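Local structure of 6-phosphogluconate dehydrogenase (Pseudomonas syringae, 5U5G) at residues 230-235 with 277-282; 186-191 with 219-224; 176-181 with 241-246. The protein probably reduces (2-oxopropyl)phosphonate with NADPH during fosfomycin biosynthesis, as a two-domain dimeric member of the beta-hydroxyacid dehydrogenase family. All coordinates share one frame; numbering follows the deposited sequence.

Interaction 1: 230-235 with 277-282; sequences ASSNVS and SDQCQY. With NAP (NADP nicotinamide-adenine-dinucleotide phosphate), chain E.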
loop_
_atom_site.group_PDB
_atom_site.type_symbol
_atom_site.label_atom_id
_atom_site.label_comp_id
_atom_site.label_asym_id
_atom_site.label_seq_id
_atom_site.Cartn_x
_atom_site.Cartn_y
_atom_site.Cartn_z
ATOM N N ALA A 230 18.160 -3.803 8.815
ATOM C CA ALA A 230 18.911 -2.921 7.936
ATOM C C ALA A 230 18.121 -1.637 7.697
ATOM O O ALA A 230 16.893 -1.662 7.558
ATOM C CB ALA A 230 19.211 -3.614 6.609
ATOM N N SER A 231 18.836 -0.514 7.651
ATOM C CA SER A 231 18.195 0.794 7.640
ATOM C C SER A 231 17.267 0.948 6.436
ATOM O O SER A 231 17.592 0.535 5.319
ATOM C CB SER A 231 19.267 1.891 7.625
ATOM O OG SER A 231 18.668 3.171 7.573
ATOM N N SER A 232 16.095 1.537 6.667
ATOM C CA SER A 232 15.255 1.966 5.558
ATOM C C SER A 232 15.652 3.347 5.061
ATOM O O SER A 232 15.073 3.833 4.079
ATOM C CB SER A 232 13.772 1.947 5.952
ATOM O OG SER A 232 13.452 2.934 6.907
ATOM N N ASN A 233 16.637 3.969 5.724
ATOM C CA ASN A 233 17.206 5.272 5.346
ATOM C C ASN A 233 16.183 6.406 5.420
ATOM O O ASN A 233 16.309 7.423 4.729
ATOM C CB ASN A 233 17.853 5.213 3.960
ATOM C CG ASN A 233 19.224 4.573 3.994
ATOM O OD1 ASN A 233 19.472 3.557 3.344
ATOM N ND2 ASN A 233 20.121 5.166 4.759
ATOM N N VAL A 234 15.162 6.240 6.257
ATOM C CA VAL A 234 14.302 7.333 6.664
ATOM C C VAL A 234 14.341 7.399 8.181
ATOM O O VAL A 234 13.867 6.482 8.865
ATOM C CB VAL A 234 12.866 7.175 6.162
ATOM C CG1 VAL A 234 12.068 8.424 6.530
ATOM C CG2 VAL A 234 12.841 6.938 4.654
ATOM N N SER A 235 14.890 8.487 8.709
ATOM C CA SER A 235 14.925 8.675 10.149
ATOM C C SER A 235 13.556 9.078 10.682
ATOM O O SER A 235 12.693 9.593 9.959
ATOM C CB SER A 235 15.941 9.750 10.528
ATOM O OG SER A 235 15.453 11.020 10.130
ATOM N N SER A 277 17.053 7.453 14.651
ATOM C CA SER A 277 16.662 6.055 14.539
ATOM C C SER A 277 15.637 5.849 13.418
ATOM O O SER A 277 14.951 6.780 12.972
ATOM C CB SER A 277 16.094 5.551 15.861
ATOM O OG SER A 277 17.084 5.565 16.866
ATOM N N ASP A 278 15.539 4.596 12.971
ATOM C CA ASP A 278 14.766 4.270 11.779
ATOM C C ASP A 278 13.270 4.441 12.031
ATOM O O ASP A 278 12.760 4.132 13.117
ATOM C CB ASP A 278 15.066 2.831 11.340
ATOM C CG ASP A 278 14.781 2.592 9.867
ATOM O OD1 ASP A 278 13.602 2.324 9.499
ATOM O OD2 ASP A 278 15.745 2.670 9.075
ATOM N N GLN A 279 12.564 4.937 11.005
ATOM C CA GLN A 279 11.103 4.987 11.045
ATOM C C GLN A 279 10.498 3.639 11.434
ATOM O O GLN A 279 9.467 3.591 12.111
ATOM C CB GLN A 279 10.553 5.439 9.680
ATOM C CG GLN A 279 11.058 4.590 8.510
ATOM C CD GLN A 279 10.481 4.985 7.167
ATOM O OE1 GLN A 279 9.622 5.872 7.075
ATOM N NE2 GLN A 279 10.965 4.340 6.106
ATOM N N CYS A 280 11.125 2.539 11.025
ATOM C CA CYS A 280 10.616 1.205 11.328
ATOM C C CYS A 280 10.852 0.778 12.767
ATOM O O CYS A 280 10.505 -0.353 13.103
ATOM C CB CYS A 280 11.236 0.172 10.389
ATOM S SG CYS A 280 10.822 0.420 8.654
ATOM N N GLN A 281 11.411 1.634 13.626
ATOM C CA GLN A 281 11.562 1.274 15.037
ATOM C C GLN A 281 10.232 1.205 15.786
ATOM O O GLN A 281 10.216 0.820 16.962
ATOM C CB GLN A 281 12.524 2.249 15.720
ATOM C CG GLN A 281 13.985 1.778 15.646
ATOM C CD GLN A 281 14.189 0.464 16.387
ATOM O OE1 GLN A 281 14.094 0.421 17.609
ATOM N NE2 GLN A 281 14.449 -0.613 15.653
ATOM N N TYR A 282 9.117 1.558 15.138
ATOM C CA TYR A 282 7.814 1.186 15.679
ATOM C C TYR A 282 7.766 -0.302 16.037
ATOM O O TYR A 282 7.077 -0.682 16.985
ATOM C CB TYR A 282 6.710 1.525 14.672
ATOM C CG TYR A 282 5.283 1.349 15.195
ATOM C CD1 TYR A 282 4.950 1.685 16.501
ATOM C CD2 TYR A 282 4.267 0.893 14.358
ATOM C CE1 TYR A 282 3.635 1.553 16.969
ATOM C CE2 TYR A 282 2.954 0.755 14.816
ATOM C CZ TYR A 282 2.645 1.092 16.111
ATOM O OH TYR A 282 1.343 0.948 16.549
HETATM P PA NAP E . 19.074 13.647 6.506
HETATM O O1A NAP E . 18.709 13.884 7.925
HETATM O O2A NAP E . 19.699 12.344 6.073
HETATM O O5B NAP E . 20.044 14.881 5.963
HETATM C C5B NAP E . 19.413 16.092 6.305
HETATM C C4B NAP E . 20.141 17.202 5.517
HETATM O O4B NAP E . 19.674 18.497 5.894
HETATM C C3B NAP E . 21.686 17.108 5.788
HETATM O O3B NAP E . 22.372 17.508 4.642
HETATM C C2B NAP E . 21.851 18.203 6.860
HETATM O O2B NAP E . 23.057 18.794 6.896
HETATM C C1B NAP E . 20.813 19.245 6.282
HETATM N N9A NAP E . 20.465 20.183 7.331
HETATM C C8A NAP E . 19.545 20.037 8.390
HETATM N N7A NAP E . 19.505 21.121 9.212
HETATM C C5A NAP E . 20.452 21.991 8.654
HETATM C C6A NAP E . 20.894 23.273 9.027
HETATM N N6A NAP E . 20.370 23.908 10.126
HETATM N N1A NAP E . 21.850 23.925 8.317
HETATM C C2A NAP E . 22.343 23.256 7.229
HETATM N N3A NAP E . 22.022 22.047 6.748
HETATM C C4A NAP E . 21.057 21.421 7.489
HETATM O O3 NAP E . 17.583 13.838 5.845
HETATM P PN NAP E . 17.336 13.014 4.496
HETATM O O1N NAP E . 18.405 13.193 3.491
HETATM O O2N NAP E . 16.615 11.703 4.718
HETATM O O5D NAP E . 16.013 13.918 3.803
HETATM C C5D NAP E . 16.435 15.061 3.204
HETATM C C4D NAP E . 15.233 15.635 2.476
HETATM O O4D NAP E . 14.735 14.670 1.512
HETATM C C3D NAP E . 14.062 15.883 3.516
HETATM O O3D NAP E . 13.380 17.048 3.147
HETATM C C2D NAP E . 13.185 14.662 3.343
HETATM O O2D NAP E . 11.829 14.905 3.610
HETATM C C1D NAP E . 13.368 14.415 1.809
HETATM N N1N NAP E . 13.097 13.035 1.459
HETATM C C2N NAP E . 13.789 11.956 2.070
HETATM C C3N NAP E . 13.540 10.673 1.630
HETATM C C7N NAP E . 14.258 9.536 2.214
HETATM O O7N NAP E . 14.100 8.378 1.823
HETATM N N7N NAP E . 15.194 9.755 3.209
HETATM C C4N NAP E . 12.585 10.387 0.501
HETATM C C5N NAP E . 11.918 11.575 -0.036
HETATM C C6N NAP E . 12.162 12.796 0.439
HETATM P P2B NAP E . 24.325 17.919 7.914
HETATM O O1X NAP E . 24.625 16.792 6.976
HETATM O O2X NAP E . 25.406 18.991 8.076
HETATM O O3X NAP E . 23.489 17.603 9.131
HETATM O O HOH W 1 17.780 3.669 10.196
#
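A polar loop-to-loop contact, centred on S232 and D278, joins two connecting segments of the helical domain beside the nicotinamide end of NADP. The D278 carboxylate takes S232 with both oxygens: OD2 accepts from the backbone N of S232 at 2.7 Å and OD1 from its OG, also at 2.7 Å, each donor arriving on the syn side and about 20° out of the carboxylate plane. With OG placed between its own N and carbonyl carbon (chi1 68°), S232 turns its hydroxyl to the same carboxylate that its backbone N meets. The outer, anti lone pair of OD1 receives the backbone N of C280 at 2.9 Å, an Asx turn that fixes the carboxylate and starts the short 3-10 segment. A water bound to S231 OG also donates to D278 OD2.

The Q279 side chain crosses V234 at a slant, its CD 3.4 Å from V234 CB. Its amide NE2 donates nearly in plane to S232 OG, 3.0 Å away, while OE1 is held by R239, so the two ends of the amide are told apart. The backbones join in a single bridge between S235 and D278, with Q279 N giving a bond to V234 O at 2.9 Å. Asparagine suits position 233, whose phi is positive (63°). There the N233 carbonyl O receives the carboxamide N7N of NADP at 3.0 Å, and the branched V234 presents CG2 to its O7N, also packing near the bound phosphonate.

Around this joint, S235 is the N-cap of helix 236-247, its OG bonding V238 N. From helix 216-226, V220 packs on S232, Y224 on D278 and C280, and Y217 on Q279; L184 of helix 168-196 touches Q279 and C280, and R12 of helix 12-23 meets N233 and S235 from the coenzyme-binding domain.

Interaction 2: 186-191 with 219-224; sequences GAIEVI and DVALGY
The methyl group of A221 faces I191, A187 and I188 in a helix-to-helix packing within the all-helical domain of this dehydrogenase family, between the long helix 168-196 and helix 216-226. I191 CD1 lies 3.8 Å from A221 CB, and A187 CB and I188 CG1 are each 4.0 Å from the same carbon. Small alanines on both helices suit the spot: they let the axes approach to 9.1 Å while crossing at -45°, and the isoleucines fill in beside them.

I191 makes the longer reach. Its CG1 lies beside its backbone N (chi1 -65°) and the chain then runs extended, which brings the terminal methyl between A221 and L222.

Beyond this apolar shell, Y282, F283 and L286 of helix 282-287 pack on I188, L201 of helix 201-210 lies on I191, and M218 covers A187 and I191. E189 lies on another side of its helix, where its carboxylate bonds S259 and the backbone N of F258 of the second subunit, so the same helix also serves the dimer. Across the pair, L222 starts out beside the contact and turns its end inward, placing CD2 3.8 Å from I191 CD1.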
loop_
_atom_site.group_PDB
_atom_site.type_symbol
_atom_site.label_atom_id
_atom_site.label_comp_id
_atom_site.label_asym_id
_atom_site.label_seq_id
_atom_site.Cartn_x
_atom_site.Cartn_y
_atom_site.Cartn_z
ATOM N N GLY A 186 0.513 0.333 10.006
ATOM C CA GLY A 186 -0.338 -0.842 9.878
ATOM C C GLY A 186 0.456 -2.085 9.524
ATOM O O GLY A 186 0.240 -3.161 10.092
ATOM N N ALA A 187 1.395 -1.953 8.574
ATOM C CA ALA A 187 2.158 -3.118 8.142
ATOM C C ALA A 187 2.995 -3.672 9.287
ATOM O O ALA A 187 3.068 -4.891 9.474
ATOM C CB ALA A 187 3.035 -2.768 6.934
ATOM N N ILE A 188 3.591 -2.790 10.099
ATOM C CA ILE A 188 4.365 -3.241 11.260
ATOM C C ILE A 188 3.463 -3.929 12.285
ATOM O O ILE A 188 3.855 -4.924 12.914
ATOM C CB ILE A 188 5.147 -2.060 11.874
ATOM C CG1 ILE A 188 6.229 -1.591 10.905
ATOM C CG2 ILE A 188 5.800 -2.463 13.202
ATOM C CD1 ILE A 188 7.025 -0.391 11.400
ATOM N N GLU A 189 2.241 -3.431 12.464
ATOM C CA GLU A 189 1.329 -4.109 13.379
ATOM C C GLU A 189 0.946 -5.486 12.855
ATOM O O GLU A 189 0.878 -6.453 13.619
ATOM C CB GLU A 189 0.084 -3.257 13.612
ATOM C CG GLU A 189 0.348 -2.077 14.523
ATOM C CD GLU A 189 -0.920 -1.337 14.888
ATOM O OE1 GLU A 189 -2.008 -1.948 14.805
ATOM O OE2 GLU A 189 -0.831 -0.155 15.267
ATOM N N VAL A 190 0.711 -5.598 11.550
ATOM C CA VAL A 190 0.272 -6.868 10.992
ATOM C C VAL A 190 1.408 -7.888 11.006
ATOM O O VAL A 190 1.211 -9.051 11.382
ATOM C CB VAL A 190 -0.301 -6.623 9.586
ATOM C CG1 VAL A 190 -0.294 -7.879 8.755
ATOM C CG2 VAL A 190 -1.726 -6.069 9.727
ATOM N N ILE A 191 2.617 -7.466 10.631
ATOM C CA ILE A 191 3.775 -8.355 10.705
ATOM C C ILE A 191 4.007 -8.803 12.141
ATOM O O ILE A 191 4.268 -9.984 12.403
ATOM C CB ILE A 191 5.026 -7.668 10.123
ATOM C CG1 ILE A 191 4.843 -7.407 8.626
ATOM C CG2 ILE A 191 6.260 -8.525 10.383
ATOM C CD1 ILE A 191 5.851 -6.449 8.052
ATOM N N ASP A 219 6.329 -3.273 1.757
ATOM C CA ASP A 219 7.648 -3.710 1.294
ATOM C C ASP A 219 8.752 -3.189 2.207
ATOM O O ASP A 219 9.656 -3.937 2.596
ATOM C CB ASP A 219 7.893 -3.248 -0.144
ATOM C CG ASP A 219 6.991 -3.953 -1.151
ATOM O OD1 ASP A 219 6.356 -4.976 -0.796
ATOM O OD2 ASP A 219 6.913 -3.473 -2.300
ATOM N N VAL A 220 8.688 -1.901 2.567
ATOM C CA VAL A 220 9.688 -1.333 3.468
ATOM C C VAL A 220 9.709 -2.101 4.784
ATOM O O VAL A 220 10.772 -2.488 5.280
ATOM C CB VAL A 220 9.420 0.166 3.697
ATOM C CG1 VAL A 220 10.340 0.698 4.792
ATOM C CG2 VAL A 220 9.625 0.939 2.403
ATOM N N ALA A 221 8.529 -2.335 5.366
ATOM C CA ALA A 221 8.451 -2.979 6.669
ATOM C C ALA A 221 8.940 -4.422 6.602
ATOM O O ALA A 221 9.634 -4.893 7.513
ATOM C CB ALA A 221 7.017 -2.917 7.189
ATOM N N LEU A 222 8.591 -5.129 5.521
ATOM C CA LEU A 222 9.068 -6.498 5.323
ATOM C C LEU A 222 10.572 -6.536 5.095
ATOM O O LEU A 222 11.264 -7.400 5.643
ATOM C CB LEU A 222 8.366 -7.138 4.133
ATOM C CG LEU A 222 6.889 -7.473 4.289
ATOM C CD1 LEU A 222 6.329 -7.709 2.893
ATOM C CD2 LEU A 222 6.748 -8.696 5.153
ATOM N N GLY A 223 11.087 -5.638 4.254
ATOM C CA GLY A 223 12.528 -5.564 4.072
ATOM C C GLY A 223 13.255 -5.337 5.383
ATOM O O GLY A 223 14.319 -5.919 5.628
ATOM N N TYR A 224 12.675 -4.500 6.252
ATOM C CA TYR A 224 13.258 -4.238 7.564
ATOM C C TYR A 224 13.257 -5.492 8.423
ATOM O O TYR A 224 14.252 -5.798 9.099
ATOM C CB TYR A 224 12.487 -3.119 8.269
ATOM C CG TYR A 224 13.138 -2.599 9.549
ATOM C CD1 TYR A 224 14.184 -1.678 9.497
ATOM C CD2 TYR A 224 12.680 -2.995 10.803
ATOM C CE1 TYR A 224 14.785 -1.177 10.678
ATOM C CE2 TYR A 224 13.253 -2.498 11.980
ATOM C CZ TYR A 224 14.309 -1.594 11.906
ATOM O OH TYR A 224 14.884 -1.104 13.060
#

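Interaction 3: 176-181 with 241-246; sequences NNLAES and KDLELA. With 7VD ((2-oxopropyl)phosphonic acid), chain F; NAP (NADP nicotinamide-adenine-dinucleotide phosphate), chain E.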
loop_
_atom_site.group_PDB
_atom_site.type_symbol
_atom_site.label_atom_id
_atom_site.label_comp_id
_atom_site.label_asym_id
_atom_site.label_seq_id
_atom_site.Cartn_x
_atom_site.Cartn_y
_atom_site.Cartn_z
ATOM N N ASN A 176 0.808 12.346 0.345
ATOM C CA ASN A 176 1.409 11.062 0.001
ATOM C C ASN A 176 2.077 10.427 1.215
ATOM O O ASN A 176 1.892 9.231 1.493
ATOM C CB ASN A 176 2.424 11.246 -1.124
ATOM C CG ASN A 176 3.223 9.996 -1.382
ATOM O OD1 ASN A 176 2.771 9.109 -2.111
ATOM N ND2 ASN A 176 4.422 9.912 -0.789
ATOM N N ASN A 177 2.826 11.233 1.974
ATOM C CA ASN A 177 3.618 10.712 3.081
ATOM C C ASN A 177 2.775 10.402 4.307
ATOM O O ASN A 177 3.145 9.526 5.093
ATOM C CB ASN A 177 4.729 11.696 3.431
ATOM C CG ASN A 177 5.908 11.558 2.510
ATOM O OD1 ASN A 177 5.743 11.260 1.320
ATOM N ND2 ASN A 177 7.105 11.735 3.052
ATOM N N LEU A 178 1.661 11.113 4.491
ATOM C CA LEU A 178 0.684 10.707 5.494
ATOM C C LEU A 178 0.185 9.295 5.223
ATOM O O LEU A 178 -0.001 8.505 6.157
ATOM C CB LEU A 178 -0.492 11.677 5.500
ATOM C CG LEU A 178 -1.158 12.107 6.808
ATOM C CD1 LEU A 178 -2.606 12.536 6.547
ATOM C CD2 LEU A 178 -1.057 11.125 7.954
ATOM N N ALA A 179 -0.070 8.970 3.950
ATOM C CA ALA A 179 -0.514 7.616 3.603
ATOM C C ALA A 179 0.599 6.594 3.811
ATOM O O ALA A 179 0.341 5.464 4.245
ATOM C CB ALA A 179 -1.013 7.576 2.156
ATOM N N GLU A 180 1.845 6.973 3.496
ATOM C CA GLU A 180 2.997 6.141 3.840
ATOM C C GLU A 180 2.979 5.788 5.315
ATOM O O GLU A 180 3.143 4.623 5.697
ATOM C CB GLU A 180 4.301 6.884 3.530
ATOM C CG GLU A 180 4.512 7.235 2.078
ATOM C CD GLU A 180 5.863 7.888 1.830
ATOM O OE1 GLU A 180 6.471 8.366 2.807
ATOM O OE2 GLU A 180 6.304 7.926 0.654
ATOM N N SER A 181 2.808 6.810 6.155
ATOM C CA SER A 181 2.906 6.641 7.597
ATOM C C SER A 181 1.830 5.696 8.106
ATOM O O SER A 181 2.095 4.838 8.958
ATOM C CB SER A 181 2.802 8.005 8.283
ATOM O OG SER A 181 3.690 8.942 7.685
ATOM N N LYS A 241 8.921 15.189 10.847
ATOM C CA LYS A 241 8.824 16.480 10.174
ATOM C C LYS A 241 7.641 16.496 9.210
ATOM O O LYS A 241 6.843 17.442 9.199
ATOM C CB LYS A 241 10.133 16.800 9.440
ATOM C CG LYS A 241 9.973 17.868 8.345
ATOM C CD LYS A 241 11.280 18.198 7.628
ATOM C CE LYS A 241 11.771 17.056 6.718
ATOM N NZ LYS A 241 10.947 16.834 5.495
ATOM N N ASP A 242 7.496 15.437 8.404
ATOM C CA ASP A 242 6.421 15.415 7.418
ATOM C C ASP A 242 5.057 15.243 8.084
ATOM O O ASP A 242 4.076 15.866 7.664
ATOM C CB ASP A 242 6.681 14.319 6.378
ATOM C CG ASP A 242 7.909 14.608 5.523
ATOM O OD1 ASP A 242 8.425 15.753 5.594
ATOM O OD2 ASP A 242 8.367 13.699 4.788
ATOM N N LEU A 243 4.981 14.427 9.140
ATOM C CA LEU A 243 3.729 14.280 9.882
ATOM C C LEU A 243 3.293 15.610 10.491
ATOM O O LEU A 243 2.095 15.917 10.564
ATOM C CB LEU A 243 3.900 13.232 10.984
ATOM C CG LEU A 243 3.341 11.805 10.853
ATOM C CD1 LEU A 243 2.365 11.624 9.685
ATOM C CD2 LEU A 243 4.432 10.746 10.866
ATOM N N GLU A 244 4.255 16.401 10.953
ATOM C CA GLU A 244 3.943 17.708 11.509
ATOM C C GLU A 244 3.478 18.675 10.422
ATOM O O GLU A 244 2.567 19.478 10.646
ATOM C CB GLU A 244 5.167 18.248 12.251
ATOM C CG GLU A 244 4.988 19.628 12.864
ATOM C CD GLU A 244 3.920 19.657 13.933
ATOM O OE1 GLU A 244 3.616 18.582 14.513
ATOM O OE2 GLU A 244 3.383 20.761 14.188
ATOM N N LEU A 245 4.069 18.606 9.229
ATOM C CA LEU A 245 3.528 19.399 8.128
ATOM C C LEU A 245 2.072 19.024 7.851
ATOM O O LEU A 245 1.225 19.902 7.646
ATOM C CB LEU A 245 4.384 19.228 6.878
ATOM C CG LEU A 245 5.827 19.729 6.985
ATOM C CD1 LEU A 245 6.614 19.311 5.760
ATOM C CD2 LEU A 245 5.864 21.243 7.163
ATOM N N ALA A 246 1.755 17.725 7.903
ATOM C CA ALA A 246 0.382 17.271 7.686
ATOM C C ALA A 246 -0.528 17.689 8.835
ATOM O O ALA A 246 -1.682 18.084 8.610
ATOM C CB ALA A 246 0.356 15.748 7.522
HETATM P P1 7VD F . 9.696 8.233 0.473
HETATM C C1 7VD F . 10.462 8.791 2.021
HETATM O O2 7VD F . 8.487 9.036 0.051
HETATM O O3 7VD F . 10.694 8.175 -0.659
HETATM O O4 7VD F . 9.287 6.838 0.877
HETATM C C6 7VD F . 9.983 10.110 2.572
HETATM O O7 7VD F . 9.679 11.042 1.827
HETATM C C8 7VD F . 9.903 10.201 4.071
HETATM P PA NAP E . 19.074 13.647 6.506
HETATM O O1A NAP E . 18.709 13.884 7.925
HETATM O O2A NAP E . 19.699 12.344 6.073
HETATM O O5B NAP E . 20.044 14.881 5.963
HETATM C C5B NAP E . 19.413 16.092 6.305
HETATM C C4B NAP E . 20.141 17.202 5.517
HETATM O O4B NAP E . 19.674 18.497 5.894
HETATM C C3B NAP E . 21.686 17.108 5.788
HETATM O O3B NAP E . 22.372 17.508 4.642
HETATM C C2B NAP E . 21.851 18.203 6.860
HETATM O O2B NAP E . 23.057 18.794 6.896
HETATM C C1B NAP E . 20.813 19.245 6.282
HETATM N N9A NAP E . 20.465 20.183 7.331
HETATM C C8A NAP E . 19.545 20.037 8.390
HETATM N N7A NAP E . 19.505 21.121 9.212
HETATM C C5A NAP E . 20.452 21.991 8.654
HETATM C C6A NAP E . 20.894 23.273 9.027
HETATM N N6A NAP E . 20.370 23.908 10.126
HETATM N N1A NAP E . 21.850 23.925 8.317
HETATM C C2A NAP E . 22.343 23.256 7.229
HETATM N N3A NAP E . 22.022 22.047 6.748
HETATM C C4A NAP E . 21.057 21.421 7.489
HETATM O O3 NAP E . 17.583 13.838 5.845
HETATM P PN NAP E . 17.336 13.014 4.496
HETATM O O1N NAP E . 18.405 13.193 3.491
HETATM O O2N NAP E . 16.615 11.703 4.718
HETATM O O5D NAP E . 16.013 13.918 3.803
HETATM C C5D NAP E . 16.435 15.061 3.204
HETATM C C4D NAP E . 15.233 15.635 2.476
HETATM O O4D NAP E . 14.735 14.670 1.512
HETATM C C3D NAP E . 14.062 15.883 3.516
HETATM O O3D NAP E . 13.380 17.048 3.147
HETATM C C2D NAP E . 13.185 14.662 3.343
HETATM O O2D NAP E . 11.829 14.905 3.610
HETATM C C1D NAP E . 13.368 14.415 1.809
HETATM N N1N NAP E . 13.097 13.035 1.459
HETATM C C2N NAP E . 13.789 11.956 2.070
HETATM C C3N NAP E . 13.540 10.673 1.630
HETATM C C7N NAP E . 14.258 9.536 2.214
HETATM O O7N NAP E . 14.100 8.378 1.823
HETATM N N7N NAP E . 15.194 9.755 3.209
HETATM C C4N NAP E . 12.585 10.387 0.501
HETATM C C5N NAP E . 11.918 11.575 -0.036
HETATM C C6N NAP E . 12.162 12.796 0.439
HETATM P P2B NAP E . 24.325 17.919 7.914
HETATM O O1X NAP E . 24.625 16.792 6.976
HETATM O O2X NAP E . 25.406 18.991 8.076
HETATM O O3X NAP E . 23.489 17.603 9.131
#
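N177 and D242 meet with amide and carboxylate planes turned 60° to each other. N177 ND2 lies 2.9 Å from D242 OD2, but the N-H points poorly at it and the bond is weak. The better aimed hydrogen of the same ND2 goes to the ketone oxygen O7 of the bound (2-oxopropyl)phosphonate, 2.9 Å away and nearly straight at 163°. With CG beside the backbone N (chi1 -81°), N177 projects from its helix toward both partners. The other end of the amide is fixed too: OD1 accepts N176 ND2 in the carbonyl plane at 2.8 Å, and K173 NZ besides, which is consistent with the NH2 facing the ligand. An asparagine suits this place by offering an acceptor and a donor on one rigid group.

D242 uses its second oxygen for K241, whose NZ forms a salt bridge to OD1 at 2.7 Å on the syn side. K241 bends at its far end, bringing NZ within 2.8 Å of the ribose hydroxyl O2D of NADP.

Away from the pocket, L178 and L243 cross at about a right angle, CD2 to CD1 at 3.9 Å, and L178 CG rests on the methyl of A246. S181 OG, lying against L243, donates to N177 O, which also takes the S181 backbone N from the opposite face, so the buried hydroxyl has a polar partner beside the leucines.

Nicotinamide C4N stands 3.3 Å from the ketone carbon C6, a distance consistent with hydride transfer from the reduced coenzyme. The N177 N-H on O7 would draw electrons toward that oxygen, and probably helps polarise the ketone for reduction.

In the fold
All three contacts lie in the helical domain, and two of them border the active site. Interactions 1 and 3, their centres about 15 Å apart, both touch NADP: 230-235 meets its carboxamide and 241-246 its nicotinamide ribose, with the phosphonate between them. R239 connects them, since it holds Q279 of interaction 1 and forms a salt bridge with E180 of interaction 3. Interaction 2 lies farther out, with the A221 side chain about 12 Å from the phosphonate. It joins interaction 1 directly through the probable hydrogen bonds Q281 to Y224 and Y282 to E189, and shares helix 168-196 with interaction 3, about 17 Å away between centres. Interactions 2 and 3 both touch the second subunit, whose R212 also binds the phosphonate.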